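PDB 3T3W: enoyl-CoA hydratase from Mycobacterium thermoresistibile, which probably catalyses the reversible hydration of enoyl-CoA thioesters in lipid metabolism, as a member of the crotonase family. Local coordinates for residues W56-S66 and R114-A122. Residues are numbered along the deposited sequence; the frame is centred on the assembly and turned at random.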
loop_
_atom_site.group_PDB
_atom_site.type_symbol
_atom_site.label_atom_id
_atom_site.label_comp_id
_atom_site.label_asym_id
_atom_site.label_seq_id
_atom_site.Cartn_x
_atom_site.Cartn_y
_atom_site.Cartn_z
ATOM N N TRP F 56 -9.494 -23.827 -18.632
ATOM C CA TRP F 56 -8.369 -23.365 -17.819
ATOM C C TRP F 56 -8.113 -24.300 -16.654
ATOM O O TRP F 56 -6.970 -24.637 -16.351
ATOM C CB TRP F 56 -8.651 -21.980 -17.274
ATOM C CG TRP F 56 -8.301 -20.853 -18.203
ATOM C CD1 TRP F 56 -9.116 -20.194 -19.102
ATOM C CD2 TRP F 56 -7.005 -20.149 -18.256
ATOM N NE1 TRP F 56 -8.427 -19.172 -19.720
ATOM C CE2 TRP F 56 -7.147 -19.096 -19.232
ATOM C CE3 TRP F 56 -5.793 -20.311 -17.606
ATOM C CZ2 TRP F 56 -6.100 -18.232 -19.539
ATOM C CZ3 TRP F 56 -4.745 -19.438 -17.899
ATOM C CH2 TRP F 56 -4.885 -18.426 -18.853
ATOM N N THR F 57 -9.175 -24.736 -16.008
ATOM C CA THR F 57 -9.052 -25.676 -14.885
ATOM C C THR F 57 -8.468 -27.006 -15.338
ATOM O O THR F 57 -7.550 -27.563 -14.698
ATOM C CB THR F 57 -10.409 -25.854 -14.187
ATOM O OG1 THR F 57 -10.750 -24.631 -13.541
ATOM C CG2 THR F 57 -10.330 -27.027 -13.163
ATOM N N ARG F 58 -8.927 -27.485 -16.483
ATOM C CA ARG F 58 -8.441 -28.761 -17.017
ATOM C C ARG F 58 -6.919 -28.701 -17.238
ATOM O O ARG F 58 -6.136 -29.610 -16.824
ATOM C CB ARG F 58 -9.172 -29.071 -18.330
ATOM C CG ARG F 58 -9.104 -30.518 -18.803
ATOM C CD ARG F 58 -10.403 -30.950 -19.510
ATOM N NE ARG F 58 -10.679 -30.099 -20.612
ATOM C CZ ARG F 58 -11.706 -29.240 -20.779
ATOM N NH1 ARG F 58 -11.698 -28.519 -21.886
ATOM N NH2 ARG F 58 -12.758 -29.103 -19.944
ATOM N N ALA F 59 -6.479 -27.592 -17.836
ATOM C CA ALA F 59 -5.056 -27.383 -18.120
ATOM C C ALA F 59 -4.225 -27.222 -16.845
ATOM O O ALA F 59 -3.087 -27.747 -16.735
ATOM C CB ALA F 59 -4.903 -26.133 -18.959
ATOM N N ALA F 60 -4.775 -26.464 -15.921
ATOM C CA ALA F 60 -4.143 -26.242 -14.603
ATOM C C ALA F 60 -3.915 -27.555 -13.865
ATOM O O ALA F 60 -2.880 -27.738 -13.223
ATOM C CB ALA F 60 -5.009 -25.290 -13.769
ATOM N N GLU F 61 -4.878 -28.466 -13.947
ATOM C CA GLU F 61 -4.822 -29.720 -13.189
ATOM C C GLU F 61 -4.094 -30.846 -13.900
ATOM O O GLU F 61 -3.864 -31.899 -13.296
ATOM C CB GLU F 61 -6.239 -30.176 -12.811
ATOM C CG GLU F 61 -6.901 -29.190 -11.875
ATOM C CD GLU F 61 -8.297 -29.571 -11.427
ATOM O OE1 GLU F 61 -8.917 -30.497 -11.994
ATOM O OE2 GLU F 61 -8.775 -28.917 -10.478
ATOM N N ASP F 62 -3.752 -30.667 -15.172
ATOM C CA ASP F 62 -3.141 -31.740 -15.955
ATOM C C ASP F 62 -1.622 -31.687 -15.781
ATOM O O ASP F 62 -0.986 -30.784 -16.289
ATOM C CB ASP F 62 -3.518 -31.617 -17.439
ATOM C CG ASP F 62 -3.034 -32.813 -18.312
ATOM O OD1 ASP F 62 -2.200 -33.638 -17.855
ATOM O OD2 ASP F 62 -3.493 -32.908 -19.481
ATOM N N ASN F 63 -1.027 -32.672 -15.087
ATOM C CA ASN F 63 0.442 -32.705 -14.934
ATOM C C ASN F 63 1.220 -32.882 -16.227
ATOM O O ASN F 63 2.415 -32.635 -16.251
ATOM C CB ASN F 63 0.868 -33.813 -13.979
ATOM C CG ASN F 63 0.327 -33.614 -12.599
ATOM O OD1 ASN F 63 0.067 -32.483 -12.145
ATOM N ND2 ASN F 63 0.132 -34.731 -11.902
ATOM N N ASP F 64 0.579 -33.318 -17.296
ATOM C CA ASP F 64 1.233 -33.345 -18.602
ATOM C C ASP F 64 1.235 -31.974 -19.319
ATOM O O ASP F 64 1.678 -31.906 -20.444
ATOM C CB ASP F 64 0.547 -34.347 -19.555
ATOM C CG ASP F 64 0.657 -35.804 -19.089
ATOM O OD1 ASP F 64 1.621 -36.174 -18.396
ATOM O OD2 ASP F 64 -0.265 -36.564 -19.434
ATOM N N VAL F 65 0.701 -30.914 -18.700
ATOM C CA VAL F 65 0.685 -29.583 -19.333
ATOM C C VAL F 65 1.651 -28.720 -18.581
ATOM O O VAL F 65 1.514 -28.588 -17.355
ATOM C CB VAL F 65 -0.715 -28.944 -19.245
ATOM C CG1 VAL F 65 -0.719 -27.464 -19.699
ATOM C CG2 VAL F 65 -1.681 -29.760 -20.116
ATOM N N SER F 66 2.574 -28.086 -19.305
ATOM C CA SER F 66 3.505 -27.096 -18.713
ATOM C C SER F 66 3.147 -25.641 -19.068
ATOM O O SER F 66 3.432 -24.730 -18.281
ATOM C CB SER F 66 4.948 -27.328 -19.172
ATOM O OG SER F 66 5.481 -28.545 -18.650
ATOM N N ARG F 114 -5.657 -15.620 -14.129
ATOM C CA ARG F 114 -4.462 -14.870 -13.818
ATOM C C ARG F 114 -3.535 -15.654 -12.892
ATOM O O ARG F 114 -2.300 -15.600 -13.058
ATOM C CB ARG F 114 -4.834 -13.499 -13.226
ATOM C CG ARG F 114 -3.671 -12.552 -12.965
ATOM C CD ARG F 114 -3.231 -12.580 -11.509
ATOM N NE ARG F 114 -2.319 -11.461 -11.224
ATOM C CZ ARG F 114 -1.786 -11.220 -10.024
ATOM N NH1 ARG F 114 -2.040 -12.045 -8.998
ATOM N NH2 ARG F 114 -1.000 -10.148 -9.879
ATOM N N ASN F 115 -4.121 -16.338 -11.912
ATOM C CA ASN F 115 -3.374 -17.018 -10.856
ATOM C C ASN F 115 -3.028 -18.478 -11.125
ATOM O O ASN F 115 -2.364 -19.128 -10.296
ATOM C CB ASN F 115 -4.122 -16.860 -9.526
ATOM C CG ASN F 115 -4.068 -15.432 -9.020
ATOM O OD1 ASN F 115 -2.976 -14.833 -8.994
ATOM N ND2 ASN F 115 -5.223 -14.880 -8.599
ATOM N N VAL F 116 -3.458 -19.032 -12.268
ATOM C CA VAL F 116 -3.099 -20.411 -12.555
ATOM C C VAL F 116 -1.567 -20.532 -12.551
ATOM O O VAL F 116 -0.901 -19.722 -13.186
ATOM C CB VAL F 116 -3.719 -20.900 -13.898
ATOM C CG1 VAL F 116 -3.054 -22.196 -14.403
ATOM C CG2 VAL F 116 -5.227 -21.051 -13.760
ATOM N N PRO F 117 -0.997 -21.523 -11.830
ATOM C CA PRO F 117 0.451 -21.519 -11.577
ATOM C C PRO F 117 1.297 -22.159 -12.671
ATOM O O PRO F 117 2.221 -22.913 -12.370
ATOM C CB PRO F 117 0.551 -22.277 -10.258
ATOM C CG PRO F 117 -0.548 -23.273 -10.358
ATOM C CD PRO F 117 -1.685 -22.498 -10.963
ATOM N N LYS F 118 0.948 -21.889 -13.929
ATOM C CA LYS F 118 1.689 -22.323 -15.112
ATOM C C LYS F 118 1.719 -21.121 -16.058
ATOM O O LYS F 118 0.797 -20.302 -16.044
ATOM C CB LYS F 118 0.950 -23.461 -15.820
ATOM C CG LYS F 118 0.744 -24.688 -14.963
ATOM C CD LYS F 118 0.114 -25.820 -15.744
ATOM C CE LYS F 118 -0.067 -27.007 -14.816
ATOM N NZ LYS F 118 -0.664 -28.204 -15.489
ATOM N N PRO F 119 2.767 -21.001 -16.913
ATOM C CA PRO F 119 2.801 -19.918 -17.875
ATOM C C PRO F 119 1.662 -19.988 -18.864
ATOM O O PRO F 119 1.298 -21.093 -19.280
ATOM C CB PRO F 119 4.130 -20.119 -18.595
ATOM C CG PRO F 119 4.994 -20.782 -17.560
ATOM C CD PRO F 119 4.032 -21.734 -16.873
ATOM N N SER F 120 1.109 -18.827 -19.220
ATOM C CA SER F 120 0.055 -18.733 -20.225
ATOM C C SER F 120 0.356 -17.638 -21.221
ATOM O O SER F 120 0.926 -16.581 -20.894
ATOM C CB SER F 120 -1.301 -18.488 -19.589
ATOM O OG SER F 120 -1.284 -17.273 -18.811
ATOM N N ILE F 121 -0.048 -17.887 -22.449
ATOM C CA ILE F 121 0.214 -16.974 -23.542
ATOM C C ILE F 121 -1.067 -16.771 -24.331
ATOM O O ILE F 121 -1.691 -17.754 -24.749
ATOM C CB ILE F 121 1.281 -17.559 -24.512
ATOM C CG1 ILE F 121 2.563 -17.979 -23.774
ATOM C CG2 ILE F 121 1.579 -16.549 -25.618
ATOM C CD1 ILE F 121 3.568 -18.820 -24.597
ATOM N N ALA F 122 -1.490 -15.522 -24.525
ATOM C CA ALA F 122 -2.603 -15.207 -25.438
ATOM C C ALA F 122 -2.078 -14.835 -26.824
ATOM O O ALA F 122 -1.126 -14.044 -26.927
ATOM C CB ALA F 122 -3.460 -14.055 -24.881
HETATM O O HOH W 1 -0.466 -29.800 -13.039
#
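The ammonium group of Lys118 is received by carbonyls of the last turn of helix 46-61 and of the loop that follows it, a worked example of a lysine capping a helix C-terminus. Lys118 NZ donates to Ala59 O at 2.8 Å, lying in the carbonyl plane at a C=O...N angle of 154°, and to Val65 O at 2.9 Å, tilted from the plane. A weak bond reaches Ala60 O, and Asp62 O lies 2.7 Å from Lys118 NZ. Water 1 accepts from NZ and donates to Asn63 OD1, tying in the type I turn Asp62-Val65, where Asp62 OD1 accepts from Asp64 N in an Asx turn. With every torsion beyond CG near 180°, the lysine chain runs straight into these oxygens, Lys118 CE passing 3.3 Å from Ala60 O. Farther out, Val116 CG1 meets Ala60 CB at 3.7 Å, while CG2 meets Trp56 CE3, the side chains crossing at a slant. Ser120 CB packs against Trp56 CH2 at 3.7 Å, its OG at the indole edge; Ile68 of strand 67-72, the parallel neighbour of strand 120-124, touches both residues. The lysine's hydrogen bonds tie the connection after helix 46-61 to that after helix 95-115, and the helix end probably favours its positive charge.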